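Local structure of cyclopenase asqI (Emericella nidulans, 5YY3) at residues F494-D499 with H505-M510; S229-L234 with E569-V574. The protein catalyses the ring contraction of 4'-methoxycyclopenin to 4'-methoxyviridicatin, with release of methyl isocyanate, as a zinc-dependent cyclopenase of the tyrosinase family in aspoquinolone biosynthesis. One frame throughout, in Å; residues are numbered along the deposited sequence.

Contact 1. Residues F494-D499 with H505-M510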
ATOM      1  N   PHE A 494      15.594 -25.680  17.632  1.00 21.80           N
ATOM      2  CA  PHE A 494      15.628 -24.501  16.783  1.00 19.65           C
ATOM      3  C   PHE A 494      14.377 -24.437  15.898  1.00 24.78           C
ATOM      4  O   PHE A 494      13.789 -25.477  15.552  1.00 23.31           O
ATOM      5  CB  PHE A 494      16.873 -24.507  15.889  1.00 21.57           C
ATOM      6  CG  PHE A 494      18.181 -24.307  16.623  1.00 23.78           C
ATOM      7  CD1 PHE A 494      18.800 -25.367  17.278  1.00 21.76           C
ATOM      8  CD2 PHE A 494      18.824 -23.067  16.600  1.00 21.89           C
ATOM      9  CE1 PHE A 494      20.015 -25.194  17.933  1.00 22.68           C
ATOM     10  CE2 PHE A 494      20.043 -22.881  17.245  1.00 26.05           C
ATOM     11  CZ  PHE A 494      20.646 -23.947  17.916  1.00 25.67           C
ATOM     12  N   ILE A 495      13.970 -23.223  15.528  1.00 23.26           N
ATOM     13  CA  ILE A 495      12.953 -23.040  14.496  1.00 23.80           C
ATOM     14  C   ILE A 495      13.449 -22.088  13.416  1.00 24.30           C
ATOM     15  O   ILE A 495      14.390 -21.322  13.619  1.00 22.08           O
ATOM     16  CB  ILE A 495      11.622 -22.495  15.060  1.00 23.27           C
ATOM     17  CG1 ILE A 495      11.798 -21.050  15.574  1.00 19.67           C
ATOM     18  CG2 ILE A 495      11.040 -23.466  16.120  1.00 17.81           C
ATOM     19  CD1 ILE A 495      10.518 -20.434  16.145  1.00 18.51           C
ATOM     20  N   ALA A 496      12.801 -22.150  12.262  1.00 23.56           N
ATOM     21  CA  ALA A 496      13.152 -21.318  11.132  1.00 22.33           C
ATOM     22  C   ALA A 496      11.914 -21.123  10.272  1.00 24.12           C
ATOM     23  O   ALA A 496      11.139 -22.060  10.079  1.00 22.88           O
ATOM     24  CB  ALA A 496      14.270 -21.938  10.333  1.00 20.80           C
ATOM     25  N   ALA A 497      11.702 -19.894   9.810  1.00 22.18           N
ATOM     26  CA  ALA A 497      10.712 -19.632   8.770  1.00 25.95           C
ATOM     27  C   ALA A 497      11.000 -20.581   7.613  1.00 23.34           C
ATOM     28  O   ALA A 497      12.154 -20.713   7.195  1.00 23.37           O
ATOM     29  CB  ALA A 497      10.771 -18.153   8.307  1.00 20.09           C
ATOM     30  N   GLU A 498       9.969 -21.249   7.105  1.00 26.84           N
ATOM     31  CA  GLU A 498      10.173 -22.258   6.064  1.00 28.14           C
ATOM     32  C   GLU A 498      10.996 -21.752   4.860  1.00 29.41           C
ATOM     33  O   GLU A 498      11.764 -22.510   4.276  1.00 27.72           O
ATOM     34  CB  GLU A 498       8.826 -22.795   5.583  1.00 25.20           C
ATOM     35  CG  GLU A 498       8.949 -24.066   4.723  1.00 33.66           C
ATOM     36  CD  GLU A 498       7.598 -24.728   4.415  1.00 39.89           C
ATOM     37  OE1 GLU A 498       6.795 -24.921   5.353  1.00 45.22           O
ATOM     38  OE2 GLU A 498       7.341 -25.061   3.236  1.00 50.13           O
ATOM     39  N   ASP A 499      10.837 -20.484   4.488  1.00 24.96           N
ATOM     40  CA  ASP A 499      11.579 -19.929   3.349  1.00 29.09           C
ATOM     41  C   ASP A 499      13.072 -19.788   3.632  1.00 28.12           C
ATOM     42  O   ASP A 499      13.899 -19.924   2.724  1.00 29.15           O
ATOM     43  CB  ASP A 499      11.015 -18.558   2.942  1.00 26.58           C
ATOM     44  CG  ASP A 499       9.637 -18.659   2.320  1.00 29.61           C
ATOM     45  OD1 ASP A 499       9.388 -19.662   1.620  1.00 32.51           O
ATOM     46  OD2 ASP A 499       8.805 -17.741   2.532  1.00 35.34           O
ATOM     47  N   HIS A 505      22.145 -19.516   9.459  1.00 25.19           N
ATOM     48  CA  HIS A 505      22.097 -18.385  10.374  1.00 23.37           C
ATOM     49  C   HIS A 505      20.692 -17.864  10.556  1.00 25.47           C
ATOM     50  O   HIS A 505      20.469 -16.955  11.360  1.00 25.00           O
ATOM     51  CB  HIS A 505      23.032 -17.295   9.867  1.00 25.15           C
ATOM     52  CG  HIS A 505      24.394 -17.818   9.553  1.00 30.44           C
ATOM     53  ND1 HIS A 505      25.389 -17.910  10.497  1.00 31.88           N
ATOM     54  CD2 HIS A 505      24.897 -18.369   8.419  1.00 27.61           C
ATOM     55  CE1 HIS A 505      26.458 -18.464   9.954  1.00 29.66           C
ATOM     56  NE2 HIS A 505      26.180 -18.756   8.695  1.00 27.27           N
ATOM     57  N   SER A 506      19.743 -18.461   9.832  1.00 23.19           N
ATOM     58  CA  SER A 506      18.338 -18.093   9.979  1.00 21.54           C
ATOM     59  C   SER A 506      17.647 -18.940  11.039  1.00 25.41           C
ATOM     60  O   SER A 506      16.506 -18.659  11.419  1.00 23.26           O
ATOM     61  CB  SER A 506      17.603 -18.222   8.652  1.00 25.56           C
ATOM     62  OG  SER A 506      17.994 -17.182   7.763  1.00 27.69           O
ATOM     63  N   TRP A 507      18.333 -19.969  11.522  1.00 20.29           N
ATOM     64  CA  TRP A 507      17.751 -20.794  12.548  1.00 20.58           C
ATOM     65  C   TRP A 507      17.790 -20.071  13.882  1.00 21.27           C
ATOM     66  O   TRP A 507      18.832 -19.563  14.304  1.00 24.16           O
ATOM     67  CB  TRP A 507      18.457 -22.148  12.613  1.00 19.41           C
ATOM     68  CG  TRP A 507      18.007 -23.012  11.501  1.00 17.52           C
ATOM     69  CD1 TRP A 507      18.546 -23.082  10.239  1.00 21.98           C
ATOM     70  CD2 TRP A 507      16.885 -23.906  11.509  1.00 18.52           C
ATOM     71  NE1 TRP A 507      17.838 -23.982   9.473  1.00 20.09           N
ATOM     72  CE2 TRP A 507      16.814 -24.501  10.230  1.00 22.00           C
ATOM     73  CE3 TRP A 507      15.944 -24.275  12.479  1.00 19.71           C
ATOM     74  CZ2 TRP A 507      15.836 -25.438   9.893  1.00 20.32           C
ATOM     75  CZ3 TRP A 507      14.962 -25.210  12.139  1.00 21.99           C
ATOM     76  CH2 TRP A 507      14.919 -25.778  10.859  1.00 21.82           C
ATOM     77  N   ILE A 508      16.625 -20.026  14.515  1.00 21.59           N
ATOM     78  CA  ILE A 508      16.404 -19.363  15.796  1.00 20.48           C
ATOM     79  C   ILE A 508      16.408 -20.379  16.950  1.00 24.41           C
ATOM     80  O   ILE A 508      15.639 -21.348  16.926  1.00 21.90           O
ATOM     81  CB  ILE A 508      15.054 -18.635  15.793  1.00 20.35           C
ATOM     82  CG1 ILE A 508      15.022 -17.540  14.725  1.00 20.08           C
ATOM     83  CG2 ILE A 508      14.716 -18.116  17.180  1.00 18.86           C
ATOM     84  CD1 ILE A 508      13.639 -16.927  14.532  1.00 23.84           C
ATOM     85  N   GLU A 509      17.255 -20.163  17.958  1.00 23.11           N
ATOM     86  CA  GLU A 509      17.327 -21.083  19.081  1.00 23.20           C
ATOM     87  C   GLU A 509      16.140 -20.883  20.009  1.00 22.30           C
ATOM     88  O   GLU A 509      15.838 -19.765  20.405  1.00 25.60           O
ATOM     89  CB  GLU A 509      18.642 -20.917  19.859  1.00 26.90           C
ATOM     90  CG  GLU A 509      18.894 -22.080  20.854  1.00 26.59           C
ATOM     91  CD  GLU A 509      20.021 -21.812  21.843  1.00 32.16           C
ATOM     92  OE1 GLU A 509      20.674 -20.766  21.711  1.00 33.13           O
ATOM     93  OE2 GLU A 509      20.248 -22.642  22.766  1.00 31.66           O
ATOM     94  N   MET A 510      15.479 -21.979  20.369  1.00 23.36           N
ATOM     95  CA  MET A 510      14.265 -21.916  21.172  1.00 18.66           C
ATOM     96  C   MET A 510      14.422 -22.616  22.520  1.00 21.77           C
ATOM     97  O   MET A 510      13.706 -22.313  23.489  1.00 22.60           O
ATOM     98  CB  MET A 510      13.099 -22.526  20.388  1.00 20.31           C
ATOM     99  CG  MET A 510      12.729 -21.716  19.130  1.00 22.06           C
ATOM    100  SD  MET A 510      12.189 -20.036  19.560  1.00 20.79           S
ATOM    101  CE  MET A 510      10.584 -20.416  20.264  1.00 19.54           C
TER
HETATM  102  O   HOH W   1      13.889 -17.889  10.427  1.00 20.80           O
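Ala496 puts its methyl squarely on the indole of Trp507: CB lies 3.4 Å above the centre of the six-membered ring, a CH-pi contact almost along the ring normal. The indole reaches that position by lying back across strand 487-497. From CB, which comes near CD2 of Phe494, the side chain leaves beside its own backbone N (chi1 -77°); CG and CD2 then pass to the Ala496 methyl, and CE3 packs 3.4 Å from the carbonyl carbon of Ile495 and 3.5 Å from CB of Phe494. Farther out, CZ3 reaches the carbonyl O of Phe494, while CE2, CZ2 and the far atom CH2 also lie under the Ala496 methyl. NE1 is turned to the connecting loop, where it donates to the carbonyl O of Met501, and Phe606 stacks on the indole.

All this happens at the turn end of an antiparallel beta hairpin, strands 487-497 and 508-517, in the Ig-like domain of the hemocyanin-type fold. Ile495 and Ile508 form a hydrogen-bonded pair: Ile508 N gives a nearly straight 2.7 Å bond to Ile495 O, and Ile495 N returns one of 2.9 Å to Ile508 O. Beyond them a water bridges the parting strands, accepting from Ala497 N and donating to Ser506 O.

Phe494 and Glu509 are the neighbouring non-hydrogen-bonded pair. With its CG anti to the backbone N (chi1 -167°), Glu509 sets that atom over one face of the Phe494 ring, toward the rim and 4.2 Å from the ring centroid, with CB beside CE2. On the opposite face of the hairpin, Ile495 meets the bent chain of Met510, CG1 touching Met510 CG at 3.7 Å and CD1 lying near the sulfur, while Ile508 packs against Arg224 and Thr227 of helix 210-231.

Contact 2. Residues S229-L234 with E569-V574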
ATOM      1  N   SER A 229      10.357  -9.485  10.230  1.00 21.45           N
ATOM      2  CA  SER A 229      10.152  -8.766   8.981  1.00 20.44           C
ATOM      3  C   SER A 229       9.360  -9.580   7.934  1.00 23.73           C
ATOM      4  O   SER A 229       8.429  -9.072   7.322  1.00 21.28           O
ATOM      5  CB  SER A 229      11.500  -8.346   8.403  1.00 19.36           C
ATOM      6  OG  SER A 229      11.338  -7.225   7.547  1.00 27.82           O
ATOM      7  N   LEU A 230       9.730 -10.840   7.737  1.00 23.02           N
ATOM      8  CA  LEU A 230       9.073 -11.679   6.753  1.00 21.76           C
ATOM      9  C   LEU A 230       7.603 -11.917   7.078  1.00 26.73           C
ATOM     10  O   LEU A 230       6.785 -12.130   6.179  1.00 27.76           O
ATOM     11  CB  LEU A 230       9.791 -13.021   6.646  1.00 26.05           C
ATOM     12  CG  LEU A 230      10.619 -13.242   5.386  1.00 35.20           C
ATOM     13  CD1 LEU A 230      11.391 -11.995   5.062  1.00 31.96           C
ATOM     14  CD2 LEU A 230      11.557 -14.415   5.593  1.00 34.79           C
ATOM     15  N   CYS A 231       7.268 -11.890   8.363  1.00 21.91           N
ATOM     16  CA  CYS A 231       5.901 -12.145   8.787  1.00 22.35           C
ATOM     17  C   CYS A 231       4.955 -11.057   8.265  1.00 24.68           C
ATOM     18  O   CYS A 231       3.800 -11.322   7.924  1.00 23.02           O
ATOM     19  CB  CYS A 231       5.839 -12.241  10.311  1.00 20.62           C
ATOM     20  SG  CYS A 231       6.867 -13.576  11.005  1.00 20.72           S
ATOM     21  N   TRP A 232       5.457  -9.835   8.193  1.00 21.67           N
ATOM     22  CA  TRP A 232       4.662  -8.749   7.662  1.00 23.49           C
ATOM     23  C   TRP A 232       4.919  -8.557   6.176  1.00 23.64           C
ATOM     24  O   TRP A 232       4.444  -7.596   5.580  1.00 24.72           O
ATOM     25  CB  TRP A 232       4.964  -7.461   8.419  1.00 20.48           C
ATOM     26  CG  TRP A 232       4.639  -7.547   9.864  1.00 22.32           C
ATOM     27  CD1 TRP A 232       5.510  -7.764  10.894  1.00 19.91           C
ATOM     28  CD2 TRP A 232       3.341  -7.409  10.455  1.00 21.82           C
ATOM     29  NE1 TRP A 232       4.835  -7.759  12.092  1.00 20.04           N
ATOM     30  CE2 TRP A 232       3.503  -7.544  11.854  1.00 19.32           C
ATOM     31  CE3 TRP A 232       2.054  -7.179   9.939  1.00 24.29           C
ATOM     32  CZ2 TRP A 232       2.426  -7.455  12.747  1.00 22.67           C
ATOM     33  CZ3 TRP A 232       0.974  -7.102  10.830  1.00 19.27           C
ATOM     34  CH2 TRP A 232       1.172  -7.236  12.215  1.00 21.24           C
ATOM     35  N   SER A 233       5.689  -9.472   5.597  1.00 21.52           N
ATOM     36  CA  SER A 233       6.041  -9.430   4.178  1.00 25.07           C
ATOM     37  C   SER A 233       6.892  -8.215   3.832  1.00 28.09           C
ATOM     38  O   SER A 233       6.837  -7.732   2.709  1.00 26.88           O
ATOM     39  CB  SER A 233       4.784  -9.449   3.294  1.00 25.67           C
ATOM     40  OG  SER A 233       4.238 -10.761   3.212  1.00 23.84           O
ATOM     41  N   LEU A 234       7.687  -7.741   4.793  1.00 27.41           N
ATOM     42  CA  LEU A 234       8.600  -6.622   4.561  1.00 25.93           C
ATOM     43  C   LEU A 234       9.966  -7.122   4.058  1.00 25.36           C
ATOM     44  O   LEU A 234      10.279  -8.302   4.164  1.00 28.19           O
ATOM     45  CB  LEU A 234       8.758  -5.804   5.845  1.00 29.09           C
ATOM     46  CG  LEU A 234       7.449  -5.258   6.417  1.00 29.58           C
ATOM     47  CD1 LEU A 234       7.676  -4.518   7.728  1.00 22.76           C
ATOM     48  CD2 LEU A 234       6.805  -4.348   5.399  1.00 25.90           C
ATOM     49  N   GLU A 569      -3.214 -16.027   8.547  1.00 22.17           N
ATOM     50  CA  GLU A 569      -3.589 -17.308   7.969  1.00 24.84           C
ATOM     51  C   GLU A 569      -2.765 -18.479   8.497  1.00 30.10           C
ATOM     52  O   GLU A 569      -3.057 -19.628   8.172  1.00 28.82           O
ATOM     53  CB  GLU A 569      -3.456 -17.261   6.446  1.00 25.14           C
ATOM     54  CG  GLU A 569      -2.028 -17.305   5.934  1.00 24.53           C
ATOM     55  CD  GLU A 569      -1.456 -15.928   5.622  1.00 25.51           C
ATOM     56  OE1 GLU A 569      -1.936 -14.898   6.175  1.00 22.31           O
ATOM     57  OE2 GLU A 569      -0.495 -15.882   4.818  1.00 30.95           O
ATOM     58  N   GLY A 570      -1.729 -18.192   9.292  1.00 28.12           N
ATOM     59  CA  GLY A 570      -0.870 -19.230   9.852  1.00 24.70           C
ATOM     60  C   GLY A 570       0.392 -19.437   9.032  1.00 29.40           C
ATOM     61  O   GLY A 570       0.356 -20.046   7.963  1.00 28.70           O
ATOM     62  N   MET A 571       1.516 -18.935   9.534  1.00 29.49           N
ATOM     63  CA  MET A 571       2.758 -18.945   8.771  1.00 23.50           C
ATOM     64  C   MET A 571       3.544 -20.221   9.028  1.00 27.32           C
ATOM     65  O   MET A 571       3.703 -20.640  10.173  1.00 25.63           O
ATOM     66  CB  MET A 571       3.592 -17.718   9.115  1.00 23.32           C
ATOM     67  CG  MET A 571       4.921 -17.620   8.392  1.00 22.38           C
ATOM     68  SD  MET A 571       5.740 -16.086   8.851  1.00 23.80           S
ATOM     69  CE  MET A 571       7.363 -16.272   8.087  1.00 21.04           C
ATOM     70  N   PRO A 572       4.034 -20.856   7.957  1.00 32.21           N
ATOM     71  CA  PRO A 572       4.739 -22.132   8.150  1.00 27.86           C
ATOM     72  C   PRO A 572       6.171 -21.966   8.660  1.00 27.34           C
ATOM     73  O   PRO A 572       6.956 -21.190   8.122  1.00 21.56           O
ATOM     74  CB  PRO A 572       4.707 -22.772   6.747  1.00 24.62           C
ATOM     75  CG  PRO A 572       4.483 -21.650   5.809  1.00 38.20           C
ATOM     76  CD  PRO A 572       3.695 -20.601   6.545  1.00 30.93           C
ATOM     77  N   PHE A 573       6.488 -22.703   9.723  1.00 24.55           N
ATOM     78  CA  PHE A 573       7.845 -22.760  10.259  1.00 22.07           C
ATOM     79  C   PHE A 573       8.299 -24.208  10.339  1.00 23.71           C
ATOM     80  O   PHE A 573       7.491 -25.123  10.250  1.00 24.04           O
ATOM     81  CB  PHE A 573       7.918 -22.113  11.642  1.00 23.26           C
ATOM     82  CG  PHE A 573       7.929 -20.612  11.615  1.00 21.13           C
ATOM     83  CD1 PHE A 573       6.803 -19.902  11.213  1.00 22.89           C
ATOM     84  CD2 PHE A 573       9.056 -19.905  12.018  1.00 22.73           C
ATOM     85  CE1 PHE A 573       6.798 -18.508  11.195  1.00 22.99           C
ATOM     86  CE2 PHE A 573       9.059 -18.516  11.998  1.00 23.25           C
ATOM     87  CZ  PHE A 573       7.915 -17.811  11.578  1.00 19.19           C
ATOM     88  N   VAL A 574       9.593 -24.425  10.507  1.00 25.54           N
ATOM     89  CA  VAL A 574      10.090 -25.774  10.728  1.00 23.46           C
ATOM     90  C   VAL A 574      10.757 -25.849  12.096  1.00 24.91           C
ATOM     91  O   VAL A 574      11.504 -24.940  12.478  1.00 25.10           O
ATOM     92  CB  VAL A 574      11.090 -26.196   9.633  1.00 22.58           C
ATOM     93  CG1 VAL A 574      11.702 -27.560   9.955  1.00 21.04           C
ATOM     94  CG2 VAL A 574      10.402 -26.214   8.272  1.00 27.13           C
TER
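Two sulfurs make the tight part of this contact: Cys231 SG and Met571 SD lie 3.5 Å apart, in van der Waals contact. Met571 gets there by running straight out from its strand, CG anti to the backbone N (chi1 179°) and the chain extended through to CE, which brings the thioether against the end of helix 210-231. SD also lies 3.9 Å from CA of Cys231, and the terminal methyl carries on past the thiol, with CE 4.0 Å from SG.

Around this point the packing is looser. Leu230 only brushes the methionine, its CB 4.3 Å from Met571 CE, and Phe573 turns its ring edge to the thiol, CZ standing 4.4 Å from Cys231 SG. On the outer side the chain turns away into exposed Ser233, whose positive phi makes it the C-prime residue of a Schellman motif: Leu234 N bonds to Ser229 O, and a weak bond runs from Ser233 N to Leu230 O. Across from it, Glu569 is likewise exposed and packs against Glu569 of the fourth subunit.

The C-terminal end of helix 210-231, from the metal-site domain, thus abuts the beginning of strand 571-580 in the Ig-like domain, and that strand runs antiparallel between strands 487-497 and 636-644.

In the fold
The centres of the two contacts are 12 Å apart, joined through one sheet of the Ig-like domain. Along the chain, 229-234 comes first; both halves of contact 1 follow, and 569-574 comes last. Strands 487-497 and 571-580 are antiparallel neighbours, and a probable hydrogen bond of 2.9 Å from Val574 N to Ala496 O ties one contact to the other. Helix 210-231, which contains the zinc ligand His218, provides a second link: its last turn makes contact 2, while Gln220 and Arg224 lie against the hairpin of contact 1. Contact 2 joins the helical metal-binding domain to the Ig-like domain, while contact 1 lies within the latter and meets the same helix through Ile508 and Met510.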